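Local coordinates for protein type C neurotoxin (Clostridium botulinum, PDB 3PME) that probably binds gangliosides and phosphatidylethanolamine of nerve-cell membranes through its receptor-binding domain, attaching the mosaic C/D botulinum neurotoxin to its target cell, at residues Q11-N15 with A16-T20; V27-E30 with G31-V35. All blocks are in the same frame, centred on the assembly; numbering follows the deposited sequence.

Contact 1. Residues Q11-N15 with A16-T20; sequences QNKKN and ALVDT
Gln11 and Val18 face each other as a hydrogen-bonded antiparallel pair, Gln11 N reaching Val18 O at 2.9 Å and Val18 N returning to Gln11 O. Lys13 and Ala16 form the next such pair and close a tight two-residue hairpin through a type I' turn, which needs positive phi at both central positions. Lys14 and Asn15 both supply it; asparagine tolerates this left-handed conformation well. The closing bond from Ala16 N to Lys13 O is bent, with the donor lying above the carbonyl plane, whereas Lys13 N to Ala16 O is straighter (155° at the hydrogen).

The side chain of Gln11 can be followed across the sheet face that it shares with Lys13, Ala16 and Val18. Its CB lies 3.8 Å from Thr20 CG2. With CG anti to the carbonyl carbon (chi1 -64°) and the chain extended beyond, CG and CD then pass Thr20 OG1, and NE2 comes within 2.8 Å of Thr20 OG1, at an angle too poor for a hydrogen bond. The two side chains cross at about a right angle. Next to them the bent chain of Lys13 lays CG against Thr20 CG2 at 3.6 Å, so aliphatic methylenes meet a methyl while the ammonium group leads away from residues 16-20. Beta-branched Val18 adds CG2, 4.0 Å from Lys13 CB.

On the other face, buried Leu17 extends CD1 to 3.6 Å from Gln11 O, and its side chain touches Leu10. Asn12 shares this face and touches Asn36 and Thr40, while its backbone N bonds to Asn41 OD1. The hairpin belongs to the large antiparallel sheet, in which strand 6-13 pairs with both strand 16-19 and strand 193-201.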
loop_
_atom_site.group_PDB
_atom_site.type_symbol
_atom_site.label_atom_id
_atom_site.label_comp_id
_atom_site.label_asym_id
_atom_site.label_seq_id
_atom_site.Cartn_x
_atom_site.Cartn_y
_atom_site.Cartn_z
ATOM N N GLN A 11 0.701 9.779 -17.395
ATOM C CA GLN A 11 1.353 10.474 -16.301
ATOM C C GLN A 11 0.771 11.862 -16.150
ATOM O O GLN A 11 0.229 12.431 -17.093
ATOM C CB GLN A 11 2.860 10.549 -16.527
ATOM C CG GLN A 11 3.540 9.189 -16.531
ATOM C CD GLN A 11 5.046 9.294 -16.557
ATOM O OE1 GLN A 11 5.750 8.470 -15.969
ATOM N NE2 GLN A 11 5.554 10.314 -17.238
ATOM N N ASN A 12 0.870 12.397 -14.943
ATOM C CA ASN A 12 0.360 13.727 -14.679
ATOM C C ASN A 12 1.433 14.771 -14.936
ATOM O O ASN A 12 2.435 14.833 -14.224
ATOM C CB ASN A 12 -0.153 13.822 -13.248
ATOM C CG ASN A 12 -1.026 15.034 -13.034
ATOM O OD1 ASN A 12 -0.561 16.170 -13.150
ATOM N ND2 ASN A 12 -2.302 14.803 -12.733
ATOM N N LYS A 13 1.228 15.569 -15.979
ATOM C CA LYS A 13 2.180 16.601 -16.372
ATOM C C LYS A 13 1.469 17.937 -16.428
ATOM O O LYS A 13 0.391 18.047 -17.011
ATOM C CB LYS A 13 2.791 16.287 -17.738
ATOM C CG LYS A 13 3.659 15.044 -17.764
ATOM C CD LYS A 13 4.811 15.168 -16.780
ATOM C CE LYS A 13 5.618 13.885 -16.698
ATOM N NZ LYS A 13 6.726 14.008 -15.707
ATOM N N LYS A 14 2.071 18.952 -15.818
ATOM C CA LYS A 14 1.466 20.274 -15.788
ATOM C C LYS A 14 -0.015 20.173 -15.423
ATOM O O LYS A 14 -0.873 20.743 -16.098
ATOM C CB LYS A 14 1.648 20.974 -17.140
ATOM C CG LYS A 14 3.104 21.096 -17.577
ATOM C CD LYS A 14 3.270 22.066 -18.739
ATOM C CE LYS A 14 4.743 22.271 -19.079
ATOM N NZ LYS A 14 4.951 23.350 -20.092
ATOM N N ASN A 15 -0.302 19.427 -14.360
ATOM C CA ASN A 15 -1.661 19.296 -13.836
ATOM C C ASN A 15 -2.670 18.645 -14.783
ATOM O O ASN A 15 -3.866 18.913 -14.701
ATOM C CB ASN A 15 -2.193 20.656 -13.367
ATOM C CG ASN A 15 -1.593 21.096 -12.040
ATOM O OD1 ASN A 15 -0.642 20.493 -11.540
ATOM N ND2 ASN A 15 -2.151 22.157 -11.463
ATOM N N ALA A 16 -2.196 17.789 -15.680
ATOM C CA ALA A 16 -3.103 17.055 -16.557
ATOM C C ALA A 16 -2.635 15.617 -16.727
ATOM O O ALA A 16 -1.437 15.362 -16.766
ATOM C CB ALA A 16 -3.204 17.740 -17.909
ATOM N N LEU A 17 -3.574 14.679 -16.816
ATOM C CA LEU A 17 -3.212 13.297 -17.134
ATOM C C LEU A 17 -3.066 13.145 -18.641
ATOM O O LEU A 17 -4.022 13.337 -19.392
ATOM C CB LEU A 17 -4.245 12.306 -16.594
ATOM C CG LEU A 17 -3.834 10.833 -16.698
ATOM C CD1 LEU A 17 -2.630 10.562 -15.826
ATOM C CD2 LEU A 17 -4.990 9.924 -16.309
ATOM N N VAL A 18 -1.852 12.825 -19.071
ATOM C CA VAL A 18 -1.516 12.808 -20.480
ATOM C C VAL A 18 -0.625 11.617 -20.787
ATOM O O VAL A 18 -0.105 10.964 -19.882
ATOM C CB VAL A 18 -0.772 14.107 -20.894
ATOM C CG1 VAL A 18 -1.566 15.342 -20.471
ATOM C CG2 VAL A 18 0.625 14.143 -20.297
ATOM N N ASP A 19 -0.446 11.330 -22.070
ATOM C CA ASP A 19 0.469 10.276 -22.481
ATOM C C ASP A 19 1.852 10.871 -22.725
ATOM O O ASP A 19 2.017 11.720 -23.598
ATOM C CB ASP A 19 -0.046 9.595 -23.751
ATOM C CG ASP A 19 0.961 8.626 -24.349
ATOM O OD1 ASP A 19 1.788 8.062 -23.603
ATOM O OD2 ASP A 19 0.931 8.441 -25.580
ATOM N N THR A 20 2.837 10.411 -21.959
ATOM C CA THR A 20 4.202 10.923 -22.037
ATOM C C THR A 20 5.143 9.979 -22.779
ATOM O O THR A 20 6.361 10.145 -22.725
ATOM C CB THR A 20 4.784 11.118 -20.631
ATOM O OG1 THR A 20 4.785 9.855 -19.943
ATOM C CG2 THR A 20 3.964 12.141 -19.849
#

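Contact 2. Residues V27-E30 with G31-V35; sequences VRLE and GDVQV
Glu30 ends strand 27-30 and passes directly into Gly31, where the backbone changes direction before continuing toward Val35; no hydrogen bond links the two arms. The turn depends on Gly31, whose positive phi (69°) combined with an extended psi is a conformation that glycine reaches readily. Each arm instead pairs with a different strand: Arg28 and Glu30 bond through their backbones to Ile53 and Lys51 of strand 51-55, and Gln34 through its backbone to Lys44 of strand 42-45.

What joins the arms is a small aliphatic cluster. Leu29 points toward the second arm and sends a single methyl, CD2, toward the valines, where it meets Val33 CB at 3.9 Å and Val35 CG1 at 4.0 Å. Val33 crosses Leu29 at about a right angle, whereas Val35 meets it at a slant. Leucine, branched one carbon further out than valine, reaches across, and the beta-branched valines suit an extended backbone. Val33 splits its two methyls: CG1, anti to the backbone N (chi1 179°), lies near Leu29 CD2, while CG2 rests 3.5 Å from Glu30 O. From the neighbouring strands 51-55 and 42-45, Ile52 touches Leu29, and Phe43 touches both valines.

Polar groups occupy the outer side of the first arm. Arg28 NH2 and Glu30 OE1 make a salt bridge of 3.3 Å, with a hydrogen bond that is weak but fairly straight (162° at the hydrogen). The carboxylate oxygen sits at the guanidinium edge, in its plane. Two residues apart on one strand, the charged pair can meet on the same face while Leu29 turns to the opposite one. The chemistry therefore divides this surface turn in two, with dispersion contacts between the arms and a weak ion pair outside them.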
loop_
_atom_site.group_PDB
_atom_site.type_symbol
_atom_site.label_atom_id
_atom_site.label_comp_id
_atom_site.label_asym_id
_atom_site.label_seq_id
_atom_site.Cartn_x
_atom_site.Cartn_y
_atom_site.Cartn_z
ATOM N N VAL A 27 -5.932 11.606 -24.651
ATOM C CA VAL A 27 -6.457 11.212 -23.351
ATOM C C VAL A 27 -7.578 12.167 -22.976
ATOM O O VAL A 27 -7.332 13.335 -22.675
ATOM C CB VAL A 27 -5.361 11.250 -22.274
ATOM C CG1 VAL A 27 -5.924 10.861 -20.907
ATOM C CG2 VAL A 27 -4.196 10.342 -22.664
ATOM N N ARG A 28 -8.811 11.681 -23.023
ATOM C CA ARG A 28 -9.952 12.525 -22.703
ATOM C C ARG A 28 -10.643 12.044 -21.442
ATOM O O ARG A 28 -10.922 10.859 -21.292
ATOM C CB ARG A 28 -10.952 12.552 -23.857
ATOM C CG ARG A 28 -12.139 13.464 -23.595
ATOM C CD ARG A 28 -13.063 13.562 -24.800
ATOM N NE ARG A 28 -13.914 12.384 -24.949
ATOM C CZ ARG A 28 -13.719 11.424 -25.847
ATOM N NH1 ARG A 28 -12.695 11.491 -26.688
ATOM N NH2 ARG A 28 -14.549 10.391 -25.908
ATOM N N LEU A 29 -10.927 12.972 -20.536
ATOM C CA LEU A 29 -11.598 12.625 -19.293
ATOM C C LEU A 29 -13.067 13.021 -19.320
ATOM O O LEU A 29 -13.404 14.180 -19.570
ATOM C CB LEU A 29 -10.891 13.261 -18.092
ATOM C CG LEU A 29 -9.633 12.542 -17.593
ATOM C CD1 LEU A 29 -8.463 12.742 -18.546
ATOM C CD2 LEU A 29 -9.271 13.019 -16.202
ATOM N N GLU A 30 -13.934 12.045 -19.070
ATOM C CA GLU A 30 -15.366 12.286 -18.965
ATOM C C GLU A 30 -15.798 12.167 -17.512
ATOM O O GLU A 30 -15.159 11.473 -16.719
ATOM C CB GLU A 30 -16.146 11.294 -19.824
ATOM C CG GLU A 30 -15.863 11.400 -21.308
ATOM C CD GLU A 30 -16.820 10.567 -22.133
ATOM O OE1 GLU A 30 -16.721 10.607 -23.380
ATOM O OE2 GLU A 30 -17.670 9.873 -21.533
ATOM N N GLY A 31 -16.882 12.847 -17.158
ATOM C CA GLY A 31 -17.340 12.841 -15.784
ATOM C C GLY A 31 -16.371 13.590 -14.893
ATOM O O GLY A 31 -15.713 14.534 -15.328
ATOM N N ASP A 32 -16.272 13.152 -13.645
ATOM C CA ASP A 32 -15.505 13.883 -12.649
ATOM C C ASP A 32 -14.370 13.032 -12.100
ATOM O O ASP A 32 -14.281 12.791 -10.894
ATOM C CB ASP A 32 -16.429 14.335 -11.517
ATOM C CG ASP A 32 -17.701 14.992 -12.031
ATOM O OD1 ASP A 32 -17.618 15.787 -12.997
ATOM O OD2 ASP A 32 -18.785 14.705 -11.473
ATOM N N VAL A 33 -13.495 12.583 -12.992
ATOM C CA VAL A 33 -12.357 11.773 -12.576
ATOM C C VAL A 33 -11.353 12.594 -11.759
ATOM O O VAL A 33 -10.787 13.581 -12.247
ATOM C CB VAL A 33 -11.658 11.133 -13.792
ATOM C CG1 VAL A 33 -10.454 10.305 -13.345
ATOM C CG2 VAL A 33 -12.643 10.282 -14.564
ATOM N N GLN A 34 -11.140 12.192 -10.508
ATOM C CA GLN A 34 -10.153 12.854 -9.660
ATOM C C GLN A 34 -8.784 12.284 -9.946
ATOM O O GLN A 34 -8.613 11.065 -9.995
ATOM C CB GLN A 34 -10.479 12.655 -8.183
ATOM C CG GLN A 34 -11.847 13.159 -7.777
ATOM C CD GLN A 34 -12.099 12.971 -6.299
ATOM O OE1 GLN A 34 -11.174 13.036 -5.491
ATOM N NE2 GLN A 34 -13.352 12.736 -5.935
ATOM N N VAL A 35 -7.811 13.163 -10.140
ATOM C CA VAL A 35 -6.461 12.733 -10.474
ATOM C C VAL A 35 -5.445 13.277 -9.481
ATOM O O VAL A 35 -5.659 14.327 -8.863
ATOM C CB VAL A 35 -6.057 13.149 -11.920
ATOM C CG1 VAL A 35 -7.036 12.583 -12.934
ATOM C CG2 VAL A 35 -5.955 14.675 -12.036
#

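Contact 1 closes before contact 2 opens, and their centres lie about 12 Å apart on the same side of the chain's centre. Strand 16-19 leads on to strand 26-30, which borders a separate three-stranded antiparallel sheet with strands 51-55 and 178-181. Strands 6-13 and 34-35 bring both contacts to the large sheet. They touch directly: Val27 CG1 lies 3.5 Å from Leu17 O, and Val35 CG2 packs 3.7 Å from Asn12 ND2. Both belong to the N-terminal, concanavalin-like half of the receptor-binding region, so contact 1 is a hairpin within the large sheet, whereas contact 2 carries the chain from the three-stranded sheet back to it.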